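PDB 5GVJ: enoyl-[acyl-carrier-protein] reductase [FMN] from Thermotoga maritima, which probably reduces the enoyl-acyl-carrier-protein double bond in bacterial fatty acid synthesis, using FMN and NADH. Local coordinates for residues V94-G99 / R106-N111; R218-T223 / V277-G282. The protein carries 1 engineered substitution. All coordinates share one frame; numbering follows the deposited sequence.

How the contacts relate
Both contacts are buried, but they lie on opposite sides of the chain's centre. Their centres are 29 Å apart, and their nearest atoms stay about 14 Å from each other. Contact 1 belongs to the TIM-barrel part, where strand 93-97 packs on helix 102-110. Contact 2 joins a strand of the small antiparallel sheet to the 3-10 segment that starts at Gln-279. The FMN site is closer to contact 2, which includes the FMN-binding Ser-280. In contact 1 the side chain of Phe-96 is about 11 Å from those of the FMN-binding Glu-139 and Gln-191. The sodium ion also belongs to contact 2, through Ala-281.

Contact 1 of 2, residues V94-G99 / R106-N111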
ATOM      1  N   VAL A  94      -5.452  21.153  13.928  1.00 16.87           N
ATOM      2  CA  VAL A  94      -5.609  20.057  14.877  1.00 15.07           C
ATOM      3  C   VAL A  94      -5.917  18.781  14.106  1.00 15.25           C
ATOM      4  O   VAL A  94      -6.836  18.755  13.279  1.00 16.91           O
ATOM      5  CB  VAL A  94      -6.688  20.349  15.938  1.00 18.23           C
ATOM      6  CG1 VAL A  94      -6.914  19.128  16.828  1.00 17.62           C
ATOM      7  CG2 VAL A  94      -6.240  21.532  16.808  1.00 17.00           C
ATOM      8  N   THR A  95      -5.125  17.739  14.351  1.00 18.81           N
ATOM      9  CA  THR A  95      -5.409  16.399  13.858  1.00 17.13           C
ATOM     10  C   THR A  95      -5.945  15.569  15.012  1.00 19.95           C
ATOM     11  O   THR A  95      -5.715  15.880  16.183  1.00 16.52           O
ATOM     12  CB  THR A  95      -4.169  15.711  13.255  1.00 16.07           C
ATOM     13  OG1 THR A  95      -3.205  15.416  14.271  1.00 17.70           O
ATOM     14  CG2 THR A  95      -3.522  16.560  12.173  1.00 18.42           C
ATOM     15  N   PHE A  96      -6.681  14.513  14.665  1.00 15.73           N
ATOM     16  CA  PHE A  96      -7.276  13.621  15.647  1.00 18.55           C
ATOM     17  C   PHE A  96      -6.917  12.185  15.316  1.00 23.79           C
ATOM     18  O   PHE A  96      -6.767  11.821  14.147  1.00 25.83           O
ATOM     19  CB  PHE A  96      -8.804  13.747  15.688  1.00 19.74           C
ATOM     20  CG  PHE A  96      -9.297  15.004  16.333  1.00 19.55           C
ATOM     21  CD1 PHE A  96      -9.410  15.092  17.710  1.00 19.42           C
ATOM     22  CD2 PHE A  96      -9.668  16.096  15.561  1.00 20.02           C
ATOM     23  CE1 PHE A  96      -9.882  16.249  18.311  1.00 18.81           C
ATOM     24  CE2 PHE A  96     -10.133  17.248  16.150  1.00 16.96           C
ATOM     25  CZ  PHE A  96     -10.244  17.325  17.532  1.00 20.75           C
ATOM     26  N   GLY A  97      -6.784  11.365  16.358  1.00 24.33           N
ATOM     27  CA  GLY A  97      -6.634   9.941  16.178  1.00 27.97           C
ATOM     28  C   GLY A  97      -7.572   9.177  17.092  1.00 31.42           C
ATOM     29  O   GLY A  97      -8.078   9.700  18.088  1.00 29.88           O
ATOM     30  N   ALA A  98      -7.804   7.914  16.720  1.00 31.22           N
ATOM     31  CA  ALA A  98      -8.526   6.937  17.544  1.00 31.18           C
ATOM     32  C   ALA A  98     -10.023   7.238  17.600  1.00 33.07           C
ATOM     33  O   ALA A  98     -10.613   7.354  18.675  1.00 38.09           O
ATOM     34  CB  ALA A  98      -7.934   6.838  18.955  1.00 31.57           C
ATOM     35  N   GLY A  99     -10.642   7.360  16.426  1.00 30.59           N
ATOM     36  CA  GLY A  99     -12.085   7.365  16.394  1.00 29.28           C
ATOM     37  C   GLY A  99     -12.634   8.545  15.630  1.00 29.53           C
ATOM     38  O   GLY A  99     -11.973   9.117  14.753  1.00 28.97           O
ATOM     39  N   ARG A 106     -16.926  21.389  15.106  1.00 21.40           N
ATOM     40  CA  ARG A 106     -17.579  22.687  14.963  1.00 22.49           C
ATOM     41  C   ARG A 106     -16.910  23.761  15.821  1.00 23.03           C
ATOM     42  O   ARG A 106     -16.638  24.869  15.342  1.00 23.29           O
ATOM     43  CB  ARG A 106     -19.057  22.573  15.320  1.00 27.38           C
ATOM     44  CG  ARG A 106     -19.758  23.903  15.361  1.00 32.01           C
ATOM     45  CD  ARG A 106     -21.079  23.798  16.110  1.00 39.07           C
ATOM     46  NE  ARG A 106     -21.751  25.080  16.052  1.00 43.12           N
ATOM     47  CZ  ARG A 106     -23.073  25.201  16.024  1.00 47.93           C
ATOM     48  NH1 ARG A 106     -23.838  24.108  16.040  1.00 45.88           N
ATOM     49  NH2 ARG A 106     -23.638  26.405  15.976  1.00 52.88           N
ATOM     50  N   GLU A 107     -16.654  23.466  17.096  1.00 24.08           N
ATOM     51  CA  GLU A 107     -16.083  24.511  17.948  1.00 22.48           C
ATOM     52  C   GLU A 107     -14.667  24.863  17.513  1.00 23.08           C
ATOM     53  O   GLU A 107     -14.255  26.028  17.601  1.00 22.82           O
ATOM     54  CB  GLU A 107     -16.111  24.088  19.417  1.00 24.08           C
ATOM     55  CG  GLU A 107     -15.210  22.917  19.781  1.00 31.10           C
ATOM     56  CD  GLU A 107     -15.481  22.413  21.190  1.00 41.34           C
ATOM     57  OE1 GLU A 107     -15.337  23.215  22.143  1.00 45.35           O
ATOM     58  OE2 GLU A 107     -15.868  21.227  21.335  1.00 39.78           O
ATOM     59  N   LEU A 108     -13.917  23.879  17.017  1.00 22.52           N
ATOM     60  CA  LEU A 108     -12.595  24.173  16.482  1.00 22.51           C
ATOM     61  C   LEU A 108     -12.704  25.052  15.243  1.00 21.81           C
ATOM     62  O   LEU A 108     -12.010  26.067  15.124  1.00 22.51           O
ATOM     63  CB  LEU A 108     -11.862  22.864  16.172  1.00 21.06           C
ATOM     64  CG  LEU A 108     -11.303  22.170  17.419  1.00 23.94           C
ATOM     65  CD1 LEU A 108     -10.860  20.751  17.118  1.00 21.27           C
ATOM     66  CD2 LEU A 108     -10.155  22.964  18.022  1.00 19.40           C
ATOM     67  N   LYS A 109     -13.600  24.695  14.323  1.00 22.25           N
ATOM     68  CA  LYS A 109     -13.717  25.453  13.085  1.00 22.59           C
ATOM     69  C   LYS A 109     -14.280  26.843  13.322  1.00 22.91           C
ATOM     70  O   LYS A 109     -13.829  27.809  12.698  1.00 21.42           O
ATOM     71  CB  LYS A 109     -14.585  24.702  12.093  1.00 23.79           C
ATOM     72  CG  LYS A 109     -13.823  23.673  11.325  1.00 23.48           C
ATOM     73  CD  LYS A 109     -14.685  23.183  10.217  1.00 29.96           C
ATOM     74  CE  LYS A 109     -14.864  24.249   9.157  1.00 33.24           C
ATOM     75  NZ  LYS A 109     -15.560  23.710   7.967  1.00 31.18           N
ATOM     76  N   GLU A 110     -15.273  26.969  14.208  1.00 19.06           N
ATOM     77  CA  GLU A 110     -15.795  28.299  14.517  1.00 22.42           C
ATOM     78  C   GLU A 110     -14.701  29.241  15.001  1.00 21.38           C
ATOM     79  O   GLU A 110     -14.782  30.451  14.781  1.00 23.31           O
ATOM     80  CB  GLU A 110     -16.921  28.190  15.546  1.00 21.47           C
ATOM     81  CG  GLU A 110     -18.171  27.618  14.911  1.00 29.73           C
ATOM     82  CD  GLU A 110     -19.388  27.700  15.798  1.00 34.58           C
ATOM     83  OE1 GLU A 110     -19.229  28.009  16.996  1.00 36.65           O
ATOM     84  OE2 GLU A 110     -20.499  27.440  15.290  1.00 40.51           O
ATOM     85  N   ASN A 111     -13.658  28.712  15.626  1.00 20.62           N
ATOM     86  CA  ASN A 111     -12.577  29.553  16.124  1.00 22.28           C
ATOM     87  C   ASN A 111     -11.371  29.613  15.180  1.00 25.32           C
ATOM     88  O   ASN A 111     -10.301  30.082  15.587  1.00 26.06           O
ATOM     89  CB  ASN A 111     -12.182  29.085  17.525  1.00 18.77           C
ATOM     90  CG  ASN A 111     -13.222  29.493  18.573  1.00 22.80           C
ATOM     91  OD1 ASN A 111     -13.228  30.639  19.025  1.00 24.15           O
ATOM     92  ND2 ASN A 111     -14.116  28.572  18.936  1.00 20.09           N
TER
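Leu-108 pushes its CD1 methyl against the outer rim of the Phe-96 ring. The pair joins strand 93-97 to helix 102-110 in a beta-alpha-beta unit of the TIM-barrel fold, completed by strand 114-119. CD1 of Leu-108 lies 3.5 Å from CZ of Phe-96 and 3.7 Å from CE2 of the same ring. The methyl meets the ring edge in its plane, and the two side chains approach from opposite directions. In both, CG stands anti to the carbonyl carbon (chi1 -73° in Phe-96, -77° in Leu-108), and from there the ring and the CD1 branch extend to meet between strand and helix.

Val-94 is the second strand residue to point at the helix. Its CG1 sits over one face of the Phe-96 ring, displaced toward the rim. The same methyl is 4.3 Å from CD1 of Leu-108, a looser approach than that of the ring. The three side chains therefore form a small apolar cluster, and all are buried. Val-115 of strand 114-119 touches both Phe-96 and Leu-108. Ile-87 of helix 79-88 also packs on Leu-108, and Ile-72 of strand 68-73 touches Val-94 and Phe-96. Neighbouring strands and the preceding helix thus extend the cluster.

Two side-chain links lie within the helix segment itself. Arg-106 and Glu-110, one turn apart, form an exposed salt bridge with NE 2.8 Å from OE2. OE2 lies near the guanidinium plane, while NE approaches from well above the carboxylate plane. Asn-111, the first residue to leave helical geometry, folds its side chain back over the last turn. Its ND2 donates to the carbonyl O of Glu-107 at 2.9 Å, nearly straight at 169°, with that oxygen close to the Asn-111 amide plane.

Contact 2 of 2, residues R218-T223 / V277-G282; sequences RDTVVT and VGQSAG. With NA (sodium ion), chain C.
Thr-220 and Gln-279 set their side chains across each other at about a right angle. Here strand 220-223, an outer strand of the three-stranded antiparallel sheet within this chain, packs on the 3-10 segment that starts at Gln-279. Thr-220 points at this segment, and its OG1 is 3.8 Å from CG of Gln-279. This is a van der Waals touch. The hydroxyl is hydrogen-bonded instead to NH1 of Arg-232, on the adjoining strand 231-234.

The methyl of Thr-220 covers the backbone just before the 3-10 segment. With OG1 between the backbone N and the carbonyl carbon (chi1 70°), CG2 is placed anti to that carbon. CG2 of Thr-220 then lies 3.5 Å from O of Val-277. CG2 of Thr-220 is 3.8 Å from O of Gly-278. CG2 of Thr-220 is also 4.2 Å from CG2 of Val-277. The carbonyl O of Val-277 is buried under this methyl and has no hydrogen-bonding partner in the model. The carbonyl O of Gly-278 accepts from N of Ala-281, 3.0 Å away.

Gln-279 runs extended beyond CG, and its amide serves the dimer interface. NE2 donates to the carbonyl O of Glu-149 of the second subunit, while OE1 accepts from N of Thr-151 of the same subunit. Val-150 of that subunit packs on the side chain too.

The next residue, Ser-280, binds FMN in another structure of this protein. Ser-280 also packs on Thr-194, another FMN-binding residue, whose OG1 is hydrogen-bonded to N of Gly-278. Farther along is a sodium site, completed by the carbonyl oxygens of Ile-212, Val-213, Ala-215 and Ile-284 and by one water. The carbonyl O of Ala-281 binds the sodium ion at 2.3 Å.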
ATOM      1  N   ARG A 218      10.420  -5.916   6.457  1.00 19.31           N
ATOM      2  CA  ARG A 218       9.755  -7.054   7.084  1.00 25.49           C
ATOM      3  C   ARG A 218       9.956  -7.102   8.593  1.00 25.72           C
ATOM      4  O   ARG A 218       9.565  -8.084   9.228  1.00 24.73           O
ATOM      5  CB  ARG A 218      10.257  -8.367   6.466  1.00 23.50           C
ATOM      6  CG  ARG A 218       9.766  -8.620   5.057  1.00 29.46           C
ATOM      7  CD  ARG A 218      10.109 -10.042   4.592  1.00 28.68           C
ATOM      8  NE  ARG A 218      11.555 -10.267   4.601  1.00 37.52           N
ATOM      9  CZ  ARG A 218      12.128 -11.436   4.331  1.00 41.45           C
ATOM     10  NH1 ARG A 218      11.371 -12.485   4.026  1.00 42.19           N
ATOM     11  NH2 ARG A 218      13.454 -11.558   4.361  1.00 38.15           N
ATOM     12  N   ASP A 219      10.555  -6.074   9.192  1.00 21.45           N
ATOM     13  CA  ASP A 219      10.933  -6.147  10.594  1.00 21.38           C
ATOM     14  C   ASP A 219       9.895  -5.543  11.530  1.00 25.75           C
ATOM     15  O   ASP A 219      10.225  -5.238  12.679  1.00 26.69           O
ATOM     16  CB  ASP A 219      12.282  -5.474  10.817  1.00 21.87           C
ATOM     17  CG  ASP A 219      13.442  -6.358  10.402  1.00 25.57           C
ATOM     18  OD1 ASP A 219      13.269  -7.595  10.341  1.00 25.66           O
ATOM     19  OD2 ASP A 219      14.524  -5.808  10.136  1.00 22.31           O
ATOM     20  N   THR A 220       8.660  -5.350  11.079  1.00 21.09           N
ATOM     21  CA  THR A 220       7.612  -4.959  12.008  1.00 25.20           C
ATOM     22  C   THR A 220       6.628  -6.108  12.183  1.00 25.89           C
ATOM     23  O   THR A 220       6.568  -7.033  11.369  1.00 29.19           O
ATOM     24  CB  THR A 220       6.872  -3.692  11.552  1.00 23.62           C
ATOM     25  OG1 THR A 220       6.073  -3.994  10.404  1.00 24.86           O
ATOM     26  CG2 THR A 220       7.854  -2.572  11.212  1.00 21.84           C
ATOM     27  N   VAL A 221       5.881  -6.055  13.284  1.00 27.58           N
ATOM     28  CA  VAL A 221       4.834  -7.021  13.594  1.00 29.99           C
ATOM     29  C   VAL A 221       3.602  -6.259  14.024  1.00 27.65           C
ATOM     30  O   VAL A 221       3.693  -5.156  14.569  1.00 29.48           O
ATOM     31  CB  VAL A 221       5.214  -7.998  14.724  1.00 33.86           C
ATOM     32  CG1 VAL A 221       5.959  -9.157  14.195  1.00 41.00           C
ATOM     33  CG2 VAL A 221       6.019  -7.283  15.782  1.00 29.03           C
ATOM     34  N   VAL A 222       2.448  -6.877  13.819  1.00 30.57           N
ATOM     35  CA  VAL A 222       1.184  -6.355  14.316  1.00 33.30           C
ATOM     36  C   VAL A 222       0.807  -7.158  15.553  1.00 36.68           C
ATOM     37  O   VAL A 222       0.667  -8.385  15.484  1.00 40.61           O
ATOM     38  CB  VAL A 222       0.089  -6.430  13.243  1.00 37.18           C
ATOM     39  CG1 VAL A 222      -1.214  -5.851  13.783  1.00 33.14           C
ATOM     40  CG2 VAL A 222       0.549  -5.709  11.974  1.00 27.89           C
ATOM     41  N   THR A 223       0.659  -6.471  16.682  1.00 35.22           N
ATOM     42  CA  THR A 223       0.315  -7.091  17.953  1.00 43.98           C
ATOM     43  C   THR A 223      -0.945  -6.452  18.518  1.00 49.36           C
ATOM     44  O   THR A 223      -1.217  -5.269  18.290  1.00 46.19           O
ATOM     45  CB  THR A 223       1.438  -6.939  18.981  1.00 45.67           C
ATOM     46  OG1 THR A 223       1.627  -5.548  19.270  1.00 48.18           O
ATOM     47  CG2 THR A 223       2.736  -7.522  18.451  1.00 43.65           C
ATOM     48  N   VAL A 277       6.900   1.752  14.862  1.00 23.33           N
ATOM     49  CA  VAL A 277       7.428   2.258  13.604  1.00 22.50           C
ATOM     50  C   VAL A 277       6.778   1.476  12.468  1.00 21.80           C
ATOM     51  O   VAL A 277       6.406   0.308  12.623  1.00 20.31           O
ATOM     52  CB  VAL A 277       8.981   2.183  13.534  1.00 22.88           C
ATOM     53  CG1 VAL A 277       9.608   2.202  14.930  1.00 25.03           C
ATOM     54  CG2 VAL A 277       9.448   1.000  12.744  1.00 23.97           C
ATOM     55  N   GLY A 278       6.615   2.147  11.326  1.00 20.68           N
ATOM     56  CA  GLY A 278       5.924   1.569  10.195  1.00 18.89           C
ATOM     57  C   GLY A 278       6.858   0.815   9.273  1.00 17.98           C
ATOM     58  O   GLY A 278       8.075   0.786   9.453  1.00 16.58           O
ATOM     59  N   GLN A 279       6.254   0.189   8.257  1.00 15.95           N
ATOM     60  CA  GLN A 279       7.038  -0.577   7.300  1.00 16.58           C
ATOM     61  C   GLN A 279       7.989   0.311   6.519  1.00 16.12           C
ATOM     62  O   GLN A 279       8.990  -0.185   5.990  1.00 15.51           O
ATOM     63  CB  GLN A 279       6.103  -1.346   6.342  1.00 15.06           C
ATOM     64  CG  GLN A 279       5.307  -2.449   7.038  1.00 18.07           C
ATOM     65  CD  GLN A 279       4.467  -3.271   6.070  1.00 19.14           C
ATOM     66  OE1 GLN A 279       4.415  -2.978   4.878  1.00 17.66           O
ATOM     67  NE2 GLN A 279       3.806  -4.310   6.584  1.00 19.43           N
ATOM     68  N   SER A 280       7.722   1.619   6.459  1.00 16.22           N
ATOM     69  CA  SER A 280       8.657   2.493   5.763  1.00 17.26           C
ATOM     70  C   SER A 280      10.022   2.562   6.439  1.00 13.38           C
ATOM     71  O   SER A 280      10.942   3.136   5.854  1.00 15.38           O
ATOM     72  CB  SER A 280       8.094   3.912   5.630  1.00 17.51           C
ATOM     73  OG  SER A 280       8.078   4.556   6.882  1.00 18.36           O
ATOM     74  N   ALA A 281      10.191   1.991   7.637  1.00 14.95           N
ATOM     75  CA  ALA A 281      11.541   1.929   8.205  1.00 15.06           C
ATOM     76  C   ALA A 281      12.496   1.183   7.279  1.00 16.61           C
ATOM     77  O   ALA A 281      13.679   1.524   7.203  1.00 15.17           O
ATOM     78  CB  ALA A 281      11.519   1.279   9.593  1.00 16.58           C
ATOM     79  N   GLY A 282      11.995   0.203   6.523  1.00 14.82           N
ATOM     80  CA  GLY A 282      12.856  -0.501   5.586  1.00 14.51           C
ATOM     81  C   GLY A 282      13.340   0.341   4.426  1.00 17.05           C
ATOM     82  O   GLY A 282      14.248  -0.084   3.704  1.00 17.03           O
TER
HETATM   83 NA    NA C 401      15.840   0.906   7.871  1.00 20.40          NA
HETATM   84  O   HOH W   1      16.718  -0.115   5.767  1.00 17.64           O